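Local structure of xylanase and alpha-amylase inhibitor protein (Scadoxus multiflorus, 3MU7) at residues I32-T37 with D122-H127; P240-Q243 with K247-G250; A20-G25 with K61-K66; Y95-F100 with S141-S146. The protein inhibits xylanases and alpha-amylases, and is built on the TIM-barrel scaffold of glycosyl hydrolase family 18. All blocks are in the same frame, centred on the assembly; numbering follows the deposited sequence.

Overall arrangement
From the N terminus, the contacts tie strands and outer helices of a TIM barrel. The chain opens contact 3 at 20-25 and contact 1 at 32-37, then closes contact 3 at 61-66, tying the first two outer helices across strand 29-37. Contact 4 starts at 95-100, contact 1 closes inside the barrel at 122-127, and contact 4 closes at 141-146 between two further outer helices. Contact 1 therefore crosses both contact 3 and contact 4, and none is nested. Contacts 1 and 4 also touch, Leu35 CD2 lying 4.0 Å from Tyr95 CE2. Contact 2 follows in series, closing the short turn between helix 231-242 and the last barrel strand, 248-254.

Contact 1: I32-T37 with D122-H127; sequences IGFLNT and DFHIEH
Phe34 has CG beside its backbone N and opposite the carbonyl carbon (chi1 -66°), whereas His124 swings CG anti to the backbone N (chi1 -166°), and these two settings bring the rings together inside the TIM barrel. Their strands, 29-37 and 120-125, are not sheet partners: strand 69-76 runs between them, and the nearest CA atoms, those of Phe34 and His124, are 8.6 Å apart. Side chains alone make the meeting. The side chain of Ser73 in the intervening strand touches both side chains, as expected where alternate residues of parallel strands point into the barrel. The pair is T-shaped, the edge of Phe34 directed at the face of His124, with centroids 5.1 Å apart and planes at 64°. The peptide bond before Phe34 is cis, a feature also found in family 18 chitinases.

Asp122 and Glu126 fall on the DxxDxDxE signature of that family, with His124 standing where active chitinases usually carry the middle aspartate of the closing DxDxE. Tyr8 OH hydrogen-bonds both His124 ND1 and Asp122 OD2, so the imidazole is held by a polar bond as well as by the phenyl edge. The atom of that edge nearest the imidazole is Phe34 CE1, 3.7 Å above its plane toward the rim, and 3.8 Å from His124 CG.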
loop_
_atom_site.group_PDB
_atom_site.type_symbol
_atom_site.label_atom_id
_atom_site.label_comp_id
_atom_site.label_asym_id
_atom_site.label_seq_id
_atom_site.Cartn_x
_atom_site.Cartn_y
_atom_site.Cartn_z
ATOM N N ILE A 32 -1.839 6.202 2.378
ATOM C CA ILE A 32 -3.069 6.955 2.151
ATOM C C ILE A 32 -3.730 6.480 0.859
ATOM O O ILE A 32 -3.117 6.565 -0.214
ATOM C CB ILE A 32 -2.788 8.471 2.056
ATOM C CG1 ILE A 32 -2.140 9.006 3.339
ATOM C CG2 ILE A 32 -4.086 9.224 1.741
ATOM C CD1 ILE A 32 -1.511 10.371 3.163
ATOM N N GLY A 33 -4.956 5.969 0.956
ATOM C CA GLY A 33 -5.688 5.541 -0.235
ATOM C C GLY A 33 -6.949 6.366 -0.408
ATOM O O GLY A 33 -7.630 6.627 0.580
ATOM N N PHE A 34 -7.301 6.792 -1.627
ATOM C CA PHE A 34 -6.644 6.458 -2.900
ATOM C C PHE A 34 -6.775 7.603 -3.885
ATOM O O PHE A 34 -7.768 8.351 -3.865
ATOM C CB PHE A 34 -7.317 5.241 -3.557
ATOM C CG PHE A 34 -7.141 3.978 -2.785
ATOM C CD1 PHE A 34 -5.991 3.213 -2.938
ATOM C CD2 PHE A 34 -8.103 3.577 -1.865
ATOM C CE1 PHE A 34 -5.806 2.059 -2.190
ATOM C CE2 PHE A 34 -7.924 2.434 -1.106
ATOM C CZ PHE A 34 -6.773 1.673 -1.266
ATOM N N LEU A 35 -5.795 7.730 -4.774
ATOM C CA LEU A 35 -6.007 8.468 -6.015
ATOM C C LEU A 35 -6.685 7.466 -6.943
ATOM O O LEU A 35 -6.017 6.668 -7.617
ATOM C CB LEU A 35 -4.689 8.970 -6.600
ATOM C CG LEU A 35 -4.862 9.966 -7.753
ATOM C CD1 LEU A 35 -5.107 11.370 -7.219
ATOM C CD2 LEU A 35 -3.659 9.962 -8.684
ATOM N N ASN A 36 -8.015 7.480 -6.933
ATOM C CA ASN A 36 -8.799 6.446 -7.598
ATOM C C ASN A 36 -9.365 6.854 -8.953
ATOM O O ASN A 36 -10.109 6.086 -9.570
ATOM C CB ASN A 36 -9.935 5.985 -6.683
ATOM C CG ASN A 36 -11.080 6.968 -6.648
ATOM O OD1 ASN A 36 -10.888 8.174 -6.818
ATOM N ND2 ASN A 36 -12.291 6.454 -6.443
ATOM N N THR A 37 -9.009 8.055 -9.398
ATOM C CA THR A 37 -9.505 8.602 -10.651
ATOM C C THR A 37 -8.332 9.166 -11.428
ATOM O O THR A 37 -7.638 10.063 -10.951
ATOM C CB THR A 37 -10.527 9.721 -10.385
ATOM O OG1 THR A 37 -11.572 9.216 -9.550
ATOM C CG2 THR A 37 -11.128 10.234 -11.686
ATOM N N ASP A 122 2.304 3.944 -3.874
ATOM C CA ASP A 122 1.864 2.557 -3.801
ATOM C C ASP A 122 0.934 2.243 -4.971
ATOM O O ASP A 122 -0.059 2.938 -5.186
ATOM C CB ASP A 122 1.140 2.346 -2.471
ATOM C CG ASP A 122 0.541 0.970 -2.332
ATOM O OD1 ASP A 122 1.308 -0.015 -2.311
ATOM O OD2 ASP A 122 -0.699 0.879 -2.212
ATOM N N PHE A 123 1.262 1.198 -5.727
ATOM C CA PHE A 123 0.461 0.767 -6.882
ATOM C C PHE A 123 -0.570 -0.256 -6.404
ATOM O O PHE A 123 -0.264 -1.453 -6.280
ATOM C CB PHE A 123 1.346 0.093 -7.939
ATOM C CG PHE A 123 2.142 1.032 -8.817
ATOM C CD1 PHE A 123 2.192 0.809 -10.190
ATOM C CD2 PHE A 123 2.864 2.104 -8.289
ATOM C CE1 PHE A 123 2.954 1.630 -11.030
ATOM C CE2 PHE A 123 3.621 2.933 -9.126
ATOM C CZ PHE A 123 3.663 2.693 -10.499
ATOM N N HIS A 124 -1.788 0.192 -6.137
ATOM C CA HIS A 124 -2.879 -0.711 -5.728
ATOM C C HIS A 124 -3.823 -0.884 -6.927
ATOM O O HIS A 124 -5.011 -0.551 -6.882
ATOM C CB HIS A 124 -3.600 -0.140 -4.498
ATOM C CG HIS A 124 -4.506 -1.109 -3.792
ATOM N ND1 HIS A 124 -4.261 -1.535 -2.505
ATOM C CD2 HIS A 124 -5.660 -1.711 -4.174
ATOM C CE1 HIS A 124 -5.222 -2.361 -2.126
ATOM N NE2 HIS A 124 -6.082 -2.484 -3.118
ATOM N N ILE A 125 -3.267 -1.415 -8.011
ATOM C CA ILE A 125 -3.981 -1.546 -9.277
ATOM C C ILE A 125 -4.748 -2.855 -9.281
ATOM O O ILE A 125 -4.150 -3.934 -9.326
ATOM C CB ILE A 125 -3.014 -1.453 -10.481
ATOM C CG1 ILE A 125 -2.154 -0.178 -10.407
ATOM C CG2 ILE A 125 -3.778 -1.567 -11.799
ATOM C CD1 ILE A 125 -2.932 1.133 -10.207
ATOM N N GLU A 126 -6.072 -2.743 -9.242
ATOM C CA GLU A 126 -6.946 -3.889 -9.044
ATOM C C GLU A 126 -7.707 -4.289 -10.308
ATOM O O GLU A 126 -8.386 -5.313 -10.320
ATOM C CB GLU A 126 -7.906 -3.608 -7.880
ATOM C CG GLU A 126 -8.618 -4.840 -7.318
ATOM C CD GLU A 126 -7.677 -5.830 -6.584
ATOM O OE1 GLU A 126 -6.979 -5.403 -5.608
ATOM O OE2 GLU A 126 -7.667 -6.986 -6.959
ATOM N N HIS A 127 -7.609 -3.501 -11.369
ATOM C CA HIS A 127 -8.235 -3.796 -12.651
ATOM C C HIS A 127 -7.472 -3.082 -13.739
ATOM O O HIS A 127 -6.800 -2.129 -13.506
ATOM C CB HIS A 127 -9.719 -3.373 -12.654
ATOM C CG HIS A 127 -9.916 -1.895 -12.579
ATOM N ND1 HIS A 127 -10.391 -1.262 -11.469
ATOM C CD2 HIS A 127 -9.688 -0.934 -13.490
ATOM C CE1 HIS A 127 -10.483 0.026 -11.711
ATOM N NE2 HIS A 127 -10.014 0.259 -12.909
#

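Contact 2: P240-Q243 with K247-G250; sequences PNAQ and KFGG
Ala242, Gln243 and Phe248 meet at the closing turn of a beta-alpha-beta crossover, the repeating element of the TIM barrel: strand 213-218, helix 231-242 and strand 248-254. They illustrate how a short turn between helix and strand can be closed by one large side chain of the strand packing back on the helix end. The helix runs out near Ala242, and the chain returns close enough that the CA atoms of Gln243 and Phe248 are 5.9 Å apart.

Phe248 turns its ring back onto the helix end because CG is anti to the backbone N (chi1 175°). Ala242 CB then packs on the CD1 side of the ring, 3.7 Å from Phe248 CD1, while the carbonyl oxygen of Ala242 sits 3.2 Å from Phe248 CB. No hydrogen bond crosses between the segments; the join is one of shape. Gln243 runs beside Phe248, pointing the same way, its extended chain offering the methylene CG at 3.8 Å from Phe248 CE2. Its amide plane stands 61° from the ring, so the two flat groups are not stacked.

Trp201 of helix 195-207 touches both Ala242 and Phe248, adding the preceding helix to the packing. Lys247 heads the other way, its NZ donating to the carbonyl oxygens of Ser205 and Ala208 at the end of that helix. The opposite face of the Phe248 ring is taken by its own strand, with Gly250 N 3.7 Å above the centre of the ring.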
loop_
_atom_site.group_PDB
_atom_site.type_symbol
_atom_site.label_atom_id
_atom_site.label_comp_id
_atom_site.label_asym_id
_atom_site.label_seq_id
_atom_site.Cartn_x
_atom_site.Cartn_y
_atom_site.Cartn_z
ATOM N N PRO A 240 6.992 -18.160 11.852
ATOM C CA PRO A 240 8.204 -18.998 11.851
ATOM C C PRO A 240 8.672 -19.308 10.425
ATOM O O PRO A 240 9.804 -19.147 10.181
ATOM C CB PRO A 240 7.757 -20.271 12.601
ATOM C CG PRO A 240 6.667 -19.777 13.515
ATOM C CD PRO A 240 5.915 -18.772 12.650
ATOM N N ASN A 241 7.798 -19.670 9.530
ATOM C CA ASN A 241 8.238 -19.931 8.147
ATOM C C ASN A 241 8.552 -18.615 7.402
ATOM O O ASN A 241 9.543 -18.530 6.781
ATOM C CB ASN A 241 7.190 -20.747 7.425
ATOM C CG ASN A 241 7.725 -21.462 6.214
ATOM O OD1 ASN A 241 8.814 -21.231 5.820
ATOM N ND2 ASN A 241 6.990 -22.456 5.743
ATOM N N ALA A 242 7.701 -17.617 7.521
ATOM C CA ALA A 242 7.954 -16.354 6.839
ATOM C C ALA A 242 9.277 -15.743 7.205
ATOM O O ALA A 242 9.960 -15.248 6.385
ATOM C CB ALA A 242 6.827 -15.373 7.124
ATOM N N GLN A 243 9.621 -15.771 8.474
ATOM C CA GLN A 243 10.889 -15.213 8.950
ATOM C C GLN A 243 12.123 -15.939 8.410
ATOM O O GLN A 243 13.234 -15.415 8.502
ATOM C CB GLN A 243 10.917 -15.157 10.482
ATOM C CG GLN A 243 10.132 -13.989 11.054
ATOM C CD GLN A 243 9.729 -14.175 12.508
ATOM O OE1 GLN A 243 10.251 -15.040 13.214
ATOM N NE2 GLN A 243 8.791 -13.354 12.961
ATOM N N LYS A 247 13.510 -12.184 2.228
ATOM C CA LYS A 247 12.635 -11.135 1.716
ATOM C C LYS A 247 11.513 -10.745 2.671
ATOM O O LYS A 247 10.735 -9.857 2.354
ATOM C CB LYS A 247 12.011 -11.558 0.385
ATOM C CG LYS A 247 12.950 -11.581 -0.797
ATOM C CD LYS A 247 12.146 -11.844 -2.054
ATOM C CE LYS A 247 13.025 -12.255 -3.205
ATOM N NZ LYS A 247 12.207 -13.012 -4.179
ATOM N N PHE A 248 11.395 -11.403 3.822
ATOM C CA PHE A 248 10.282 -11.116 4.727
ATOM C C PHE A 248 10.329 -9.667 5.200
ATOM O O PHE A 248 11.276 -9.253 5.861
ATOM C CB PHE A 248 10.310 -12.055 5.930
ATOM C CG PHE A 248 9.263 -11.747 6.963
ATOM C CD1 PHE A 248 7.917 -11.916 6.676
ATOM C CD2 PHE A 248 9.625 -11.295 8.226
ATOM C CE1 PHE A 248 6.944 -11.644 7.630
ATOM C CE2 PHE A 248 8.658 -11.014 9.188
ATOM C CZ PHE A 248 7.314 -11.190 8.889
ATOM N N GLY A 249 9.305 -8.893 4.848
ATOM C CA GLY A 249 9.269 -7.480 5.213
ATOM C C GLY A 249 8.482 -7.196 6.476
ATOM O O GLY A 249 8.766 -6.234 7.192
ATOM N N GLY A 250 7.494 -8.038 6.759
ATOM C CA GLY A 250 6.546 -7.797 7.839
ATOM C C GLY A 250 5.140 -8.074 7.343
ATOM O O GLY A 250 4.940 -8.904 6.443
#

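Contact 3: A20-G25 with K61-K66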
loop_
_atom_site.group_PDB
_atom_site.type_symbol
_atom_site.label_atom_id
_atom_site.label_comp_id
_atom_site.label_asym_id
_atom_site.label_seq_id
_atom_site.Cartn_x
_atom_site.Cartn_y
_atom_site.Cartn_z
ATOM N N ALA A 20 -3.111 10.470 14.646
ATOM C CA ALA A 20 -3.317 9.518 15.742
ATOM C C ALA A 20 -2.936 8.094 15.341
ATOM O O ALA A 20 -2.437 7.316 16.155
ATOM C CB ALA A 20 -4.743 9.580 16.250
ATOM N N THR A 21 -3.156 7.761 14.075
ATOM C CA THR A 21 -2.742 6.467 13.540
ATOM C C THR A 21 -1.228 6.314 13.695
ATOM O O THR A 21 -0.734 5.307 14.214
ATOM C CB THR A 21 -3.207 6.343 12.078
ATOM O OG1 THR A 21 -4.636 6.316 12.065
ATOM C CG2 THR A 21 -2.686 5.084 11.408
ATOM N N CYS A 22 -0.491 7.343 13.301
ATOM C CA CYS A 22 0.953 7.330 13.466
ATOM C C CYS A 22 1.375 7.293 14.926
ATOM O O CYS A 22 2.335 6.605 15.265
ATOM C CB CYS A 22 1.573 8.513 12.739
ATOM S SG CYS A 22 1.354 8.296 10.973
ATOM N N ASP A 23 0.644 8.000 15.783
ATOM C CA ASP A 23 0.945 8.040 17.221
ATOM C C ASP A 23 0.787 6.702 17.937
ATOM O O ASP A 23 1.300 6.527 19.038
ATOM C CB ASP A 23 0.098 9.105 17.918
ATOM C CG ASP A 23 0.596 10.501 17.663
ATOM O OD1 ASP A 23 1.770 10.662 17.283
ATOM O OD2 ASP A 23 -0.202 11.439 17.865
ATOM N N SER A 24 0.081 5.755 17.327
ATOM C CA SER A 24 -0.043 4.424 17.912
ATOM C C SER A 24 1.322 3.766 18.093
ATOM O O SER A 24 1.500 2.938 18.984
ATOM C CB SER A 24 -0.915 3.525 17.038
ATOM O OG SER A 24 -0.215 3.105 15.881
ATOM N N GLY A 25 2.282 4.127 17.243
ATOM C CA GLY A 25 3.605 3.504 17.259
ATOM C C GLY A 25 3.610 2.098 16.685
ATOM O O GLY A 25 4.608 1.385 16.802
ATOM N N LYS A 61 3.316 15.376 8.036
ATOM C CA LYS A 61 4.573 15.830 8.623
ATOM C C LYS A 61 4.761 15.273 10.029
ATOM O O LYS A 61 5.861 14.879 10.404
ATOM C CB LYS A 61 4.657 17.358 8.631
ATOM C CG LYS A 61 4.766 17.969 7.251
ATOM C CD LYS A 61 4.686 19.487 7.344
ATOM C CE LYS A 61 4.714 20.138 5.981
ATOM N NZ LYS A 61 4.633 21.625 6.099
ATOM N N HIS A 62 3.684 15.226 10.803
ATOM C CA HIS A 62 3.768 14.644 12.133
ATOM C C HIS A 62 4.175 13.165 12.059
ATOM O O HIS A 62 5.066 12.713 12.779
ATOM C CB HIS A 62 2.459 14.785 12.901
ATOM C CG HIS A 62 2.505 14.113 14.233
ATOM N ND1 HIS A 62 3.259 14.603 15.275
ATOM C CD2 HIS A 62 1.939 12.971 14.685
ATOM C CE1 HIS A 62 3.138 13.806 16.321
ATOM N NE2 HIS A 62 2.348 12.803 15.986
ATOM N N CYS A 63 3.518 12.411 11.178
ATOM C CA CYS A 63 3.866 11.013 10.931
ATOM C C CYS A 63 5.348 10.865 10.610
ATOM O O CYS A 63 6.035 10.022 11.196
ATOM C CB CYS A 63 3.036 10.466 9.780
ATOM S SG CYS A 63 1.307 10.174 10.217
ATOM N N GLN A 64 5.838 11.685 9.683
ATOM C CA GLN A 64 7.224 11.601 9.253
ATOM C C GLN A 64 8.186 11.952 10.382
ATOM O O GLN A 64 9.254 11.350 10.499
ATOM C CB GLN A 64 7.449 12.486 8.034
ATOM C CG GLN A 64 6.717 11.957 6.807
ATOM C CD GLN A 64 6.680 12.936 5.661
ATOM O OE1 GLN A 64 6.638 14.147 5.863
ATOM N NE2 GLN A 64 6.674 12.413 4.442
ATOM N N SER A 65 7.797 12.904 11.227
ATOM C CA SER A 65 8.606 13.270 12.393
ATOM C C SER A 65 8.714 12.117 13.393
ATOM O O SER A 65 9.644 12.073 14.204
ATOM C CB SER A 65 8.051 14.527 13.068
ATOM O OG SER A 65 6.941 14.241 13.901
ATOM N N LYS A 66 7.767 11.183 13.323
ATOM C CA LYS A 66 7.768 9.982 14.165
ATOM C C LYS A 66 8.384 8.789 13.431
ATOM O O LYS A 66 8.219 7.640 13.862
ATOM C CB LYS A 66 6.342 9.633 14.617
ATOM C CG LYS A 66 5.631 10.706 15.444
ATOM C CD LYS A 66 6.252 10.889 16.822
ATOM C CE LYS A 66 5.842 9.788 17.794
ATOM N NZ LYS A 66 4.433 9.926 18.257
HETATM O O HOH W 1 2.925 8.366 20.230
#
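Cys22 and Cys63 bring the C-terminal ends of helices 18-23 and 56-65 to 5.3 Å between CA atoms, close enough for a covalent link. The disulfide has SG to SG 2.0 Å and chi3 93°, near the relaxed right angle; it is buried and joins two successive outer helices of the TIM barrel.

Nearer the surface, Asp23 OD1 takes two donors. His62 NE2 approaches on the syn side at 2.6 Å from Asp23 OD1, almost straight (168°), with the oxygen in the imidazole plane and the carboxylate turned 85° to the ring. Lys66 NZ comes from above the carboxylate plane to form a salt bridge, 2.9 Å from Asp23 OD1. The lysine chain folds at chi2, chi3 and chi4, with its CG passing over one face of His62. Water 1 donates to Asp23 O at 2.7 Å and accepts from the same NZ. A leucine in place of His62 has no N-H to give, and would probably leave Asp23 OD1 with Lys66 NZ as its one remaining donor across this contact and its carboxylate freer to turn.

The short bond to a carboxylate probably favours a protonated imidazole, so that ionic pairing would supplement the covalent tie.

Contact 4: Y95-F100 with S141-S146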
loop_
_atom_site.group_PDB
_atom_site.type_symbol
_atom_site.label_atom_id
_atom_site.label_comp_id
_atom_site.label_asym_id
_atom_site.label_seq_id
_atom_site.Cartn_x
_atom_site.Cartn_y
_atom_site.Cartn_z
ATOM N N TYR A 95 2.351 14.346 -12.712
ATOM C CA TYR A 95 1.415 14.840 -11.704
ATOM C C TYR A 95 1.821 14.389 -10.300
ATOM O O TYR A 95 1.868 15.198 -9.371
ATOM C CB TYR A 95 0.004 14.357 -12.040
ATOM C CG TYR A 95 -1.022 14.577 -10.954
ATOM C CD1 TYR A 95 -1.639 15.823 -10.786
ATOM C CD2 TYR A 95 -1.389 13.541 -10.092
ATOM C CE1 TYR A 95 -2.585 16.026 -9.778
ATOM C CE2 TYR A 95 -2.334 13.740 -9.100
ATOM C CZ TYR A 95 -2.919 14.976 -8.949
ATOM O OH TYR A 95 -3.851 15.146 -7.955
ATOM N N LEU A 96 2.116 13.097 -10.149
ATOM C CA LEU A 96 2.520 12.561 -8.855
ATOM C C LEU A 96 3.824 13.171 -8.378
ATOM O O LEU A 96 3.961 13.536 -7.211
ATOM C CB LEU A 96 2.652 11.044 -8.916
ATOM C CG LEU A 96 1.353 10.272 -9.131
ATOM C CD1 LEU A 96 1.682 8.804 -9.402
ATOM C CD2 LEU A 96 0.383 10.419 -7.949
ATOM N N HIS A 97 4.774 13.288 -9.287
ATOM C CA HIS A 97 6.082 13.831 -8.946
ATOM C C HIS A 97 6.027 15.274 -8.493
ATOM O O HIS A 97 6.557 15.597 -7.443
ATOM C CB HIS A 97 7.015 13.677 -10.145
ATOM C CG HIS A 97 8.453 13.883 -9.811
ATOM N ND1 HIS A 97 9.263 14.638 -10.606
ATOM C CD2 HIS A 97 9.231 13.380 -8.835
ATOM C CE1 HIS A 97 10.475 14.623 -10.108
ATOM N NE2 HIS A 97 10.481 13.908 -9.014
ATOM N N LYS A 98 5.375 16.092 -9.288
ATOM C CA LYS A 98 5.310 17.521 -8.996
ATOM C C LYS A 98 4.495 17.826 -7.748
ATOM O O LYS A 98 4.840 18.722 -6.979
ATOM C CB LYS A 98 4.722 18.287 -10.181
ATOM C CG LYS A 98 5.649 18.389 -11.380
ATOM C CD LYS A 98 5.061 19.313 -12.433
ATOM C CE LYS A 98 6.045 19.581 -13.561
ATOM N NZ LYS A 98 5.520 20.588 -14.527
ATOM N N ASN A 99 3.410 17.088 -7.541
ATOM C CA ASN A 99 2.467 17.435 -6.481
ATOM C C ASN A 99 2.683 16.758 -5.140
ATOM O O ASN A 99 2.263 17.298 -4.113
ATOM C CB ASN A 99 1.040 17.218 -6.952
ATOM C CG ASN A 99 0.593 18.291 -7.901
ATOM O OD1 ASN A 99 0.382 19.432 -7.493
ATOM N ND2 ASN A 99 0.459 17.947 -9.178
ATOM N N PHE A 100 3.330 15.595 -5.143
ATOM C CA PHE A 100 3.457 14.780 -3.937
ATOM C C PHE A 100 4.888 14.403 -3.593
ATOM O O PHE A 100 5.177 14.151 -2.432
ATOM C CB PHE A 100 2.622 13.493 -4.053
ATOM C CG PHE A 100 1.146 13.729 -4.224
ATOM C CD1 PHE A 100 0.326 13.983 -3.124
ATOM C CD2 PHE A 100 0.567 13.676 -5.489
ATOM C CE1 PHE A 100 -1.048 14.195 -3.291
ATOM C CE2 PHE A 100 -0.795 13.883 -5.662
ATOM C CZ PHE A 100 -1.604 14.141 -4.561
ATOM N N SER A 141 10.414 5.743 -11.565
ATOM C CA SER A 141 11.723 5.223 -11.180
ATOM C C SER A 141 12.852 6.114 -11.699
ATOM O O SER A 141 13.835 6.338 -10.998
ATOM C CB SER A 141 11.872 3.776 -11.646
ATOM O OG SER A 141 13.121 3.241 -11.251
ATOM N N SER A 142 12.694 6.638 -12.912
ATOM C CA SER A 142 13.625 7.631 -13.452
ATOM C C SER A 142 13.722 8.845 -12.527
ATOM O O SER A 142 14.816 9.339 -12.250
ATOM C CB SER A 142 13.196 8.064 -14.854
ATOM O OG SER A 142 14.085 9.038 -15.383
ATOM N N PHE A 143 12.574 9.320 -12.045
ATOM C CA PHE A 143 12.536 10.440 -11.102
ATOM C C PHE A 143 13.214 10.101 -9.770
ATOM O O PHE A 143 13.853 10.960 -9.165
ATOM C CB PHE A 143 11.092 10.888 -10.844
ATOM C CG PHE A 143 10.395 11.475 -12.049
ATOM C CD1 PHE A 143 11.112 12.061 -13.090
ATOM C CD2 PHE A 143 9.005 11.462 -12.129
ATOM C CE1 PHE A 143 10.454 12.605 -14.190
ATOM C CE2 PHE A 143 8.339 12.011 -13.214
ATOM C CZ PHE A 143 9.062 12.585 -14.251
ATOM N N ARG A 144 13.072 8.850 -9.328
ATOM C CA ARG A 144 13.722 8.321 -8.118
ATOM C C ARG A 144 15.250 8.479 -8.201
ATOM O O ARG A 144 15.930 8.624 -7.173
ATOM C CB ARG A 144 13.322 6.840 -7.951
ATOM C CG ARG A 144 13.740 6.108 -6.676
ATOM C CD ARG A 144 12.920 4.808 -6.466
ATOM N NE ARG A 144 13.031 3.844 -7.567
ATOM C CZ ARG A 144 12.486 2.623 -7.585
ATOM N NH1 ARG A 144 11.769 2.178 -6.558
ATOM N NH2 ARG A 144 12.652 1.840 -8.645
ATOM N N LEU A 145 15.762 8.474 -9.433
ATOM C CA LEU A 145 17.194 8.536 -9.735
ATOM C C LEU A 145 17.708 9.941 -10.049
ATOM O O LEU A 145 18.916 10.132 -10.220
ATOM C CB LEU A 145 17.499 7.636 -10.938
ATOM C CG LEU A 145 17.451 6.118 -10.765
ATOM C CD1 LEU A 145 17.350 5.442 -12.123
ATOM C CD2 LEU A 145 18.679 5.622 -10.013
ATOM N N SER A 146 16.804 10.913 -10.139
ATOM C CA SER A 146 17.158 12.250 -10.628
ATOM C C SER A 146 16.815 13.390 -9.676
ATOM O O SER A 146 17.139 14.550 -9.940
ATOM C CB SER A 146 16.508 12.502 -11.990
ATOM O OG SER A 146 15.099 12.400 -11.916
HETATM O O HOH W 2 12.624 12.775 -7.428
#
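His97 is met by Phe143, the third residue of the second segment, where helix 133-144 nears its end. Just before it, Ser142 turns its carbonyl oxygen to two later donors, the N of Leu145 and the hydroxyl of Ser146, which come from opposite faces of the carbonyl plane.

Phe143 carries the contact. CG lies opposite the carbonyl carbon, beside the backbone N (chi1 -66°), and this lays the phenyl ring flat over the imidazole of His97 as an offset stack, with centroids 4.0 Å apart and planes only 13° from parallel. The closest atoms are Phe143 CD2 and His97 CG, at 3.4 Å. The stack is extended by a CH-pi contact in which Phe143 CB sits 3.7 Å from the centroid of the His97 ring, so the methylene and the phenyl share one imidazole face. Water 2 joins the same two residues: it donates to Phe143 O at 2.8 Å and lies in the imidazole plane, 2.9 Å from His97 NE2. A serine in place of His97 would probably leave Phe143 without its stacking partner and water 2 without its imidazole mate.

The helices bridged, 86-101 and 133-144, are consecutive members of the outer layer of the TIM barrel, either side of strand 120-125 in the chain. The first contains a wider pi-type turn at 97-100, beginning at His97 itself.

Next, Arg144 points away from this pair, and its NH1 makes a salt bridge with Asp175. Beyond Leu145, the Ser146 hydroxyl closes back on Ser142, with OG 3.1 Å from Ser142 O.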